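PDB 1OOE: dihydropteridine reductase from Caenorhabditis elegans, which probably catalyses the NADH- or NADPH-dependent reduction of quinonoid dihydrobiopterin to tetrahydrobiopterin, working as a homodimer of the short-chain dehydrogenase/reductase family. Local coordinates for residues A[5-10]-A[71-76]; A[59-64]-A[111-116]; A[75-80]-A[124-129]. All blocks are in the same frame, centred on the assembly; numbering follows the deposited sequence.

Interaction 1 of 3, residues A[5-10]-A[71-76]; sequences KVIVYG and SQVDGV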
loop_
_atom_site.group_PDB
_atom_site.type_symbol
_atom_site.label_atom_id
_atom_site.label_comp_id
_atom_site.label_asym_id
_atom_site.label_seq_id
_atom_site.Cartn_x
_atom_site.Cartn_y
_atom_site.Cartn_z
ATOM N N LYS A 5 -27.673 10.347 -9.750
ATOM C CA LYS A 5 -26.783 11.007 -8.804
ATOM C C LYS A 5 -25.397 10.376 -8.860
ATOM O O LYS A 5 -25.263 9.172 -9.073
ATOM C CB LYS A 5 -27.326 10.886 -7.375
ATOM C CG LYS A 5 -28.697 11.514 -7.144
ATOM C CD LYS A 5 -29.170 11.269 -5.716
ATOM C CE LYS A 5 -30.565 11.840 -5.458
ATOM N NZ LYS A 5 -31.631 11.167 -6.262
ATOM N N VAL A 6 -24.368 11.199 -8.679
ATOM C CA VAL A 6 -22.996 10.710 -8.673
ATOM C C VAL A 6 -22.183 11.455 -7.622
ATOM O O VAL A 6 -22.482 12.601 -7.275
ATOM C CB VAL A 6 -22.297 10.870 -10.059
ATOM C CG1 VAL A 6 -22.994 10.008 -11.102
ATOM C CG2 VAL A 6 -22.295 12.326 -10.483
ATOM N N ILE A 7 -21.167 10.781 -7.101
ATOM C CA ILE A 7 -20.277 11.356 -6.101
ATOM C C ILE A 7 -18.903 11.559 -6.726
ATOM O O ILE A 7 -18.374 10.660 -7.380
ATOM C CB ILE A 7 -20.119 10.410 -4.887
ATOM C CG1 ILE A 7 -21.441 10.323 -4.118
ATOM C CG2 ILE A 7 -18.972 10.883 -3.989
ATOM C CD1 ILE A 7 -21.422 9.290 -3.007
ATOM N N VAL A 8 -18.340 12.751 -6.547
ATOM C CA VAL A 8 -17.010 13.052 -7.062
ATOM C C VAL A 8 -16.147 13.380 -5.852
ATOM O O VAL A 8 -16.316 14.423 -5.217
ATOM C CB VAL A 8 -17.008 14.271 -8.023
ATOM C CG1 VAL A 8 -15.576 14.566 -8.481
ATOM C CG2 VAL A 8 -17.887 13.994 -9.232
ATOM N N TYR A 9 -15.242 12.462 -5.530
ATOM C CA TYR A 9 -14.331 12.607 -4.404
ATOM C C TYR A 9 -13.092 13.265 -5.008
ATOM O O TYR A 9 -12.318 12.615 -5.714
ATOM C CB TYR A 9 -14.003 11.213 -3.854
ATOM C CG TYR A 9 -13.468 11.156 -2.438
ATOM C CD1 TYR A 9 -12.481 12.037 -2.000
ATOM C CD2 TYR A 9 -13.909 10.168 -1.556
ATOM C CE1 TYR A 9 -11.940 11.931 -0.712
ATOM C CE2 TYR A 9 -13.379 10.053 -0.277
ATOM C CZ TYR A 9 -12.396 10.932 0.141
ATOM O OH TYR A 9 -11.861 10.793 1.400
ATOM N N GLY A 10 -12.932 14.559 -4.738
ATOM C CA GLY A 10 -11.816 15.322 -5.280
ATOM C C GLY A 10 -12.337 16.304 -6.322
ATOM O O GLY A 10 -11.654 16.619 -7.298
ATOM N N SER A 71 -31.901 7.687 -1.280
ATOM C CA SER A 71 -31.385 7.568 -2.639
ATOM C C SER A 71 -30.033 6.873 -2.686
ATOM O O SER A 71 -29.268 6.913 -1.722
ATOM C CB SER A 71 -31.237 8.950 -3.282
ATOM O OG SER A 71 -32.495 9.566 -3.499
ATOM N N GLN A 72 -29.759 6.224 -3.813
ATOM C CA GLN A 72 -28.480 5.561 -4.038
ATOM C C GLN A 72 -27.837 6.355 -5.160
ATOM O O GLN A 72 -28.473 7.233 -5.732
ATOM C CB GLN A 72 -28.677 4.113 -4.484
ATOM C CG GLN A 72 -29.105 3.167 -3.379
ATOM C CD GLN A 72 -29.422 1.782 -3.909
ATOM O OE1 GLN A 72 -30.233 1.630 -4.822
ATOM N NE2 GLN A 72 -28.784 0.766 -3.341
ATOM N N VAL A 73 -26.582 6.061 -5.476
ATOM C CA VAL A 73 -25.901 6.772 -6.553
ATOM C C VAL A 73 -25.556 5.827 -7.702
ATOM O O VAL A 73 -25.415 4.620 -7.505
ATOM C CB VAL A 73 -24.605 7.455 -6.052
ATOM C CG1 VAL A 73 -24.943 8.483 -4.969
ATOM C CG2 VAL A 73 -23.632 6.416 -5.525
ATOM N N ASP A 74 -25.421 6.385 -8.900
ATOM C CA ASP A 74 -25.100 5.600 -10.091
ATOM C C ASP A 74 -23.595 5.400 -10.226
ATOM O O ASP A 74 -23.138 4.500 -10.928
ATOM C CB ASP A 74 -25.638 6.292 -11.344
ATOM C CG ASP A 74 -27.146 6.453 -11.313
ATOM O OD1 ASP A 74 -27.635 7.358 -10.607
ATOM O OD2 ASP A 74 -27.841 5.664 -11.983
ATOM N N GLY A 75 -22.831 6.247 -9.547
ATOM C CA GLY A 75 -21.385 6.132 -9.604
ATOM C C GLY A 75 -20.674 6.917 -8.521
ATOM O O GLY A 75 -21.197 7.904 -7.997
ATOM N N VAL A 76 -19.486 6.440 -8.167
ATOM C CA VAL A 76 -18.623 7.081 -7.177
ATOM C C VAL A 76 -17.294 7.204 -7.921
ATOM O O VAL A 76 -16.713 6.200 -8.323
ATOM C CB VAL A 76 -18.441 6.191 -5.917
ATOM C CG1 VAL A 76 -17.441 6.834 -4.957
ATOM C CG2 VAL A 76 -19.784 6.005 -5.215
HETATM O O HOH W 1 -31.446 8.427 -6.895
HETATM O O HOH W 2 -29.065 7.962 -8.484
#
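Strand 4-9 and the broken strand 73-78 run parallel as adjacent central strands of the Rossmann-type sheet, and the clear bridge pairs Ile7 with Val76, whose CA atoms stand 4.7 Å apart. A nearly straight backbone bond runs from Ile7 N to Gly75 O (3.0 Å), with the donor in the carbonyl plane. One step earlier the second strand is interrupted by a corner at Asp74. There Asp74 N reaches Lys5 O at 2.8 Å, almost along the C=O axis, while Gly75 N, left behind by the turn, is buried with no partner in the model.

The Asp74 side chain turns to the amide of Lys5. Its CG lies anti to the carbonyl carbon (chi1 -61°), which carries OD1 to within 3.1 Å of Lys5 N, a bond received on the lone pair turned away from OD2. A water holds OD1 and Gln72 O and binds Lys5 N weakly. The Lys5 chain runs extended past Gln72 O toward Ser71 and bends only at its tip (chi4 65°); NZ makes a weak bond to Ser71 OG at 3.3 Å and a good one to a second water. On the Ile7 and Val76 face, Ile7 CG1 lies across Val73 CG1 at 4.0 Å, the two side chains crossing at about a right angle beneath helix 53-68.

Lys5 is thus gripped at both N and O by a single residue, and Asp74 OD2 is at the same time salt-bridged to Lys120. That second charge would be expected to favour the ionised carboxylate.

Interaction 2 of 3, residues A[59-64]-A[111-116]; sequences SILEQT and AAKLAT
Leu114 carries most of this helix contact. With CG anti to the carbonyl carbon (chi1 -74°), its two methyls spread toward helix 59-64 and divide the work. CD1 meets Ile60 CG2 at 4.0 Å, the side chains crossing at about a right angle. CD2 sits in a shallow pocket, 3.9 Å from Leu61 CD1 on one wall and 3.8 Å from Thr64 OG1 on another, and the Leu114 side chain crosses those of Leu61 and Thr64 obliquely.

Leu61 straddles the joint. Its chi1 of -91° is displaced from the usual staggered value and brings both methyls forward, so that while CD1 attends to Leu114, CD2 lies 3.8 Å from Lys113 CG, across the lysine chain. Lys113 offers only the root of its side chain here. CG is anti to the backbone N, the chain then bends at chi2, and the ammonium group departs to Ser90 O of the second subunit.

Thr64 meets Leu114 CD2 with OG1, CB and CG2 together, its hydroxyl being already engaged: OG1 donates back to Ile60 O at 2.9 Å from above the carbonyl plane, and that oxygen also accepts from Thr64 N.

The segment axes come no closer than 10.6 Å and cross at -36°, so the helices meet through side chains and not through their backbones. Both lie on one face of the central sheet, over its parallel strands: Ile60, Thr64 and Leu114 all rest on Ile33 of strand 28-34, Tyr9 of strand 4-9 touches Ile60 and Ala111, and Lys113 links helix 93-118 to the neighbouring subunit.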
loop_
_atom_site.group_PDB
_atom_site.type_symbol
_atom_site.label_atom_id
_atom_site.label_comp_id
_atom_site.label_asym_id
_atom_site.label_seq_id
_atom_site.Cartn_x
_atom_site.Cartn_y
_atom_site.Cartn_z
ATOM N N SER A 59 -16.980 11.012 9.518
ATOM C CA SER A 59 -17.542 12.294 9.111
ATOM C C SER A 59 -18.075 12.272 7.686
ATOM O O SER A 59 -19.179 12.742 7.423
ATOM C CB SER A 59 -16.494 13.399 9.247
ATOM O OG SER A 59 -17.061 14.661 8.951
ATOM N N ILE A 60 -17.289 11.725 6.766
ATOM C CA ILE A 60 -17.701 11.659 5.373
ATOM C C ILE A 60 -18.942 10.775 5.210
ATOM O O ILE A 60 -19.880 11.135 4.498
ATOM C CB ILE A 60 -16.545 11.136 4.490
ATOM C CG1 ILE A 60 -15.410 12.168 4.476
ATOM C CG2 ILE A 60 -17.031 10.892 3.069
ATOM C CD1 ILE A 60 -14.101 11.646 3.895
ATOM N N LEU A 61 -18.960 9.632 5.888
ATOM C CA LEU A 61 -20.112 8.738 5.798
ATOM C C LEU A 61 -21.364 9.373 6.398
ATOM O O LEU A 61 -22.450 9.267 5.831
ATOM C CB LEU A 61 -19.822 7.407 6.496
ATOM C CG LEU A 61 -19.227 6.294 5.627
ATOM C CD1 LEU A 61 -17.964 6.787 4.940
ATOM C CD2 LEU A 61 -18.941 5.072 6.489
ATOM N N GLU A 62 -21.219 10.036 7.541
ATOM C CA GLU A 62 -22.375 10.665 8.170
ATOM C C GLU A 62 -22.970 11.735 7.270
ATOM O O GLU A 62 -24.182 11.781 7.073
ATOM C CB GLU A 62 -21.996 11.289 9.520
ATOM C CG GLU A 62 -21.528 10.291 10.564
ATOM C CD GLU A 62 -21.182 10.944 11.893
ATOM O OE1 GLU A 62 -20.577 12.040 11.884
ATOM O OE2 GLU A 62 -21.503 10.356 12.947
ATOM N N GLN A 63 -22.114 12.591 6.720
ATOM C CA GLN A 63 -22.570 13.669 5.850
ATOM C C GLN A 63 -23.198 13.169 4.559
ATOM O O GLN A 63 -24.190 13.728 4.087
ATOM C CB GLN A 63 -21.411 14.599 5.504
ATOM C CG GLN A 63 -20.860 15.378 6.675
ATOM C CD GLN A 63 -19.714 16.266 6.255
ATOM O OE1 GLN A 63 -19.905 17.242 5.528
ATOM N NE2 GLN A 63 -18.510 15.922 6.691
ATOM N N THR A 64 -22.617 12.127 3.977
ATOM C CA THR A 64 -23.151 11.591 2.729
ATOM C C THR A 64 -24.515 10.940 2.956
ATOM O O THR A 64 -25.427 11.087 2.134
ATOM C CB THR A 64 -22.178 10.569 2.106
ATOM O OG1 THR A 64 -20.929 11.221 1.831
ATOM C CG2 THR A 64 -22.743 10.010 0.805
ATOM N N ALA A 111 -13.801 5.984 -0.489
ATOM C CA ALA A 111 -14.667 5.978 -1.666
ATOM C C ALA A 111 -15.280 4.580 -1.802
ATOM O O ALA A 111 -16.470 4.434 -2.107
ATOM C CB ALA A 111 -13.864 6.335 -2.926
ATOM N N ALA A 112 -14.466 3.552 -1.565
ATOM C CA ALA A 112 -14.946 2.175 -1.654
ATOM C C ALA A 112 -16.022 1.923 -0.598
ATOM O O ALA A 112 -17.050 1.315 -0.886
ATOM C CB ALA A 112 -13.784 1.193 -1.471
ATOM N N LYS A 113 -15.780 2.390 0.625
ATOM C CA LYS A 113 -16.747 2.218 1.710
ATOM C C LYS A 113 -18.072 2.876 1.326
ATOM O O LYS A 113 -19.147 2.329 1.584
ATOM C CB LYS A 113 -16.215 2.844 3.007
ATOM C CG LYS A 113 -17.111 2.608 4.229
ATOM C CD LYS A 113 -17.222 1.124 4.565
ATOM C CE LYS A 113 -18.188 0.885 5.717
ATOM N NZ LYS A 113 -18.179 -0.538 6.151
ATOM N N LEU A 114 -17.995 4.055 0.714
ATOM C CA LEU A 114 -19.199 4.764 0.291
ATOM C C LEU A 114 -19.963 3.941 -0.741
ATOM O O LEU A 114 -21.191 3.870 -0.706
ATOM C CB LEU A 114 -18.835 6.131 -0.301
ATOM C CG LEU A 114 -18.408 7.202 0.705
ATOM C CD1 LEU A 114 -17.782 8.392 -0.021
ATOM C CD2 LEU A 114 -19.616 7.640 1.513
ATOM N N ALA A 115 -19.229 3.303 -1.649
ATOM C CA ALA A 115 -19.842 2.492 -2.697
ATOM C C ALA A 115 -20.585 1.276 -2.151
ATOM O O ALA A 115 -21.687 0.962 -2.601
ATOM C CB ALA A 115 -18.777 2.045 -3.694
ATOM N N THR A 116 -19.984 0.581 -1.193
ATOM C CA THR A 116 -20.626 -0.595 -0.622
ATOM C C THR A 116 -21.915 -0.195 0.080
ATOM O O THR A 116 -22.840 -0.997 0.212
ATOM C CB THR A 116 -19.702 -1.317 0.386
ATOM O OG1 THR A 116 -19.379 -0.432 1.466
ATOM C CG2 THR A 116 -18.420 -1.764 -0.297
#

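Interaction 3 of 3, residues A[75-80]-A[124-129]; sequences GVFCVA and LLQLTG
Gly75 makes the hollow and Phe77 fills it. Without a side chain, Gly75 lets the phenyl ring, two residues on and on the same face of the sheet, fold back over the strand until Gly75 C lies 4.2 Å from the ring plane, offset toward the rim. The ring's CE1 atom also meets Leu124 CD2 at 4.0 Å, the two side chains crossing at about a right angle.

Next to the base of the ring lies Gln126. It leaves the backbone with CG anti to N and then bends sharply at chi2 (-94°), so that its amide plane is turned 25° from the ring plane and OE1 presses against Phe77 CB at 3.2 Å. This oxygen is buried and has no polar partner in the model, whereas NE2 turns back to Leu127 O in a weak bond and brushes Val79 CG1.

The backbones supply the frame: strands 75-78 and 124-128 are parallel to within a degree and 4.8 Å apart. They are the two strands of a beta-alpha-beta unit in the Rossmann-type sheet, connected through helix 93-118, which covers the face bearing Val76 and Leu125. The hydrogen-bond ladder is straight, as in Gln126 N to Val76 O (2.9 Å).

On that helix-covered face Val76 and Leu125 lie side by side, pointing the same way; Leu125 CD1 leans back to touch Val76 CB at 3.8 Å. Farther along, Leu127 CD2 fits against Cys78 CB. Where the ladder frays, Thr128 takes over with its side chain: OG1 donates to Cys78 O at 2.8 Å, on a carbonyl lone pair, and wedges against Val79 CG1. A water accepts from Thr128 N and reaches Cys78 O weakly, where the spacing between Val79 CA and Thr128 CA has grown to 5.6 Å.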
loop_
_atom_site.group_PDB
_atom_site.type_symbol
_atom_site.label_atom_id
_atom_site.label_comp_id
_atom_site.label_asym_id
_atom_site.label_seq_id
_atom_site.Cartn_x
_atom_site.Cartn_y
_atom_site.Cartn_z
ATOM N N GLY A 75 -22.831 6.247 -9.547
ATOM C CA GLY A 75 -21.385 6.132 -9.604
ATOM C C GLY A 75 -20.674 6.917 -8.521
ATOM O O GLY A 75 -21.197 7.904 -7.997
ATOM N N VAL A 76 -19.486 6.440 -8.167
ATOM C CA VAL A 76 -18.623 7.081 -7.177
ATOM C C VAL A 76 -17.294 7.204 -7.921
ATOM O O VAL A 76 -16.713 6.200 -8.323
ATOM C CB VAL A 76 -18.441 6.191 -5.917
ATOM C CG1 VAL A 76 -17.441 6.834 -4.957
ATOM C CG2 VAL A 76 -19.784 6.005 -5.215
ATOM N N PHE A 77 -16.837 8.434 -8.130
ATOM C CA PHE A 77 -15.592 8.668 -8.855
ATOM C C PHE A 77 -14.568 9.315 -7.934
ATOM O O PHE A 77 -14.771 10.432 -7.468
ATOM C CB PHE A 77 -15.850 9.581 -10.060
ATOM C CG PHE A 77 -17.062 9.198 -10.875
ATOM C CD1 PHE A 77 -17.291 7.872 -11.243
ATOM C CD2 PHE A 77 -17.966 10.173 -11.287
ATOM C CE1 PHE A 77 -18.403 7.525 -12.009
ATOM C CE2 PHE A 77 -19.082 9.838 -12.055
ATOM C CZ PHE A 77 -19.302 8.512 -12.417
ATOM N N CYS A 78 -13.465 8.613 -7.680
ATOM C CA CYS A 78 -12.424 9.126 -6.795
ATOM C C CYS A 78 -11.171 9.535 -7.560
ATOM O O CYS A 78 -10.471 8.687 -8.114
ATOM C CB CYS A 78 -12.062 8.067 -5.752
ATOM S SG CYS A 78 -10.925 8.648 -4.468
ATOM N N VAL A 79 -10.894 10.836 -7.578
ATOM C CA VAL A 79 -9.729 11.374 -8.277
ATOM C C VAL A 79 -8.894 12.281 -7.372
ATOM O O VAL A 79 -8.120 13.115 -7.854
ATOM C CB VAL A 79 -10.163 12.173 -9.531
ATOM C CG1 VAL A 79 -10.772 11.225 -10.556
ATOM C CG2 VAL A 79 -11.170 13.260 -9.146
ATOM N N ALA A 80 -9.034 12.098 -6.063
ATOM C CA ALA A 80 -8.308 12.912 -5.088
ATOM C C ALA A 80 -6.836 12.529 -4.937
ATOM O O ALA A 80 -6.436 11.413 -5.259
ATOM C CB ALA A 80 -9.000 12.821 -3.736
ATOM N N LEU A 124 -21.171 2.010 -10.945
ATOM C CA LEU A 124 -19.734 2.089 -11.196
ATOM C C LEU A 124 -18.923 2.801 -10.119
ATOM O O LEU A 124 -19.297 3.878 -9.661
ATOM C CB LEU A 124 -19.484 2.809 -12.527
ATOM C CG LEU A 124 -18.038 3.188 -12.862
ATOM C CD1 LEU A 124 -17.233 1.935 -13.137
ATOM C CD2 LEU A 124 -18.010 4.118 -14.073
ATOM N N LEU A 125 -17.816 2.179 -9.714
ATOM C CA LEU A 125 -16.889 2.792 -8.766
ATOM C C LEU A 125 -15.604 2.973 -9.572
ATOM O O LEU A 125 -15.096 2.013 -10.157
ATOM C CB LEU A 125 -16.599 1.888 -7.562
ATOM C CG LEU A 125 -15.368 2.306 -6.733
ATOM C CD1 LEU A 125 -15.625 3.644 -6.042
ATOM C CD2 LEU A 125 -15.047 1.229 -5.700
ATOM N N GLN A 126 -15.102 4.199 -9.637
ATOM C CA GLN A 126 -13.862 4.462 -10.363
ATOM C C GLN A 126 -12.820 5.007 -9.400
ATOM O O GLN A 126 -13.107 5.887 -8.587
ATOM C CB GLN A 126 -14.111 5.452 -11.506
ATOM C CG GLN A 126 -12.846 6.012 -12.153
ATOM C CD GLN A 126 -12.424 7.331 -11.536
ATOM O OE1 GLN A 126 -13.255 8.217 -11.332
ATOM N NE2 GLN A 126 -11.129 7.476 -11.245
ATOM N N LEU A 127 -11.616 4.453 -9.482
ATOM C CA LEU A 127 -10.510 4.873 -8.630
ATOM C C LEU A 127 -9.371 5.341 -9.524
ATOM O O LEU A 127 -9.367 5.094 -10.733
ATOM C CB LEU A 127 -10.023 3.711 -7.756
ATOM C CG LEU A 127 -11.045 3.029 -6.841
ATOM C CD1 LEU A 127 -10.369 1.878 -6.114
ATOM C CD2 LEU A 127 -11.623 4.036 -5.846
ATOM N N THR A 128 -8.397 6.008 -8.924
ATOM C CA THR A 128 -7.265 6.499 -9.690
ATOM C C THR A 128 -5.980 5.827 -9.234
ATOM O O THR A 128 -5.589 5.944 -8.076
ATOM C CB THR A 128 -7.135 8.022 -9.547
ATOM O OG1 THR A 128 -8.347 8.645 -9.999
ATOM C CG2 THR A 128 -5.974 8.538 -10.392
ATOM N N GLY A 129 -5.337 5.113 -10.153
ATOM C CA GLY A 129 -4.097 4.428 -9.833
ATOM C C GLY A 129 -2.911 5.243 -10.311
ATOM O O GLY A 129 -2.929 6.466 -10.224
HETATM O O HOH W 3 -8.708 6.666 -6.125
#

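In the fold
Strand 73-78 ties the set together: interactions 1 and 3, centred 9 Å apart, share Gly75 and Val76, so this strand is flanked by 4-9 and by 123-128. The ladder between strands 4-9 and 73-78 probably continues from Ile7 O to Phe77 N and from Tyr9 N to Phe77 O, each 2.8 Å. Interaction 2 lies over the same sheet, about 10 Å from interaction 1 and 13 Å from interaction 3, centre to centre; Ala111 CB packs on Cys78 CB at 3.8 Å. At the carboxyl ends, Val79 packs on Leu15, within a probable GxGxxG pattern (Gly11, Gly13, Gly16), consistent with the dinucleotide site of this family lying there.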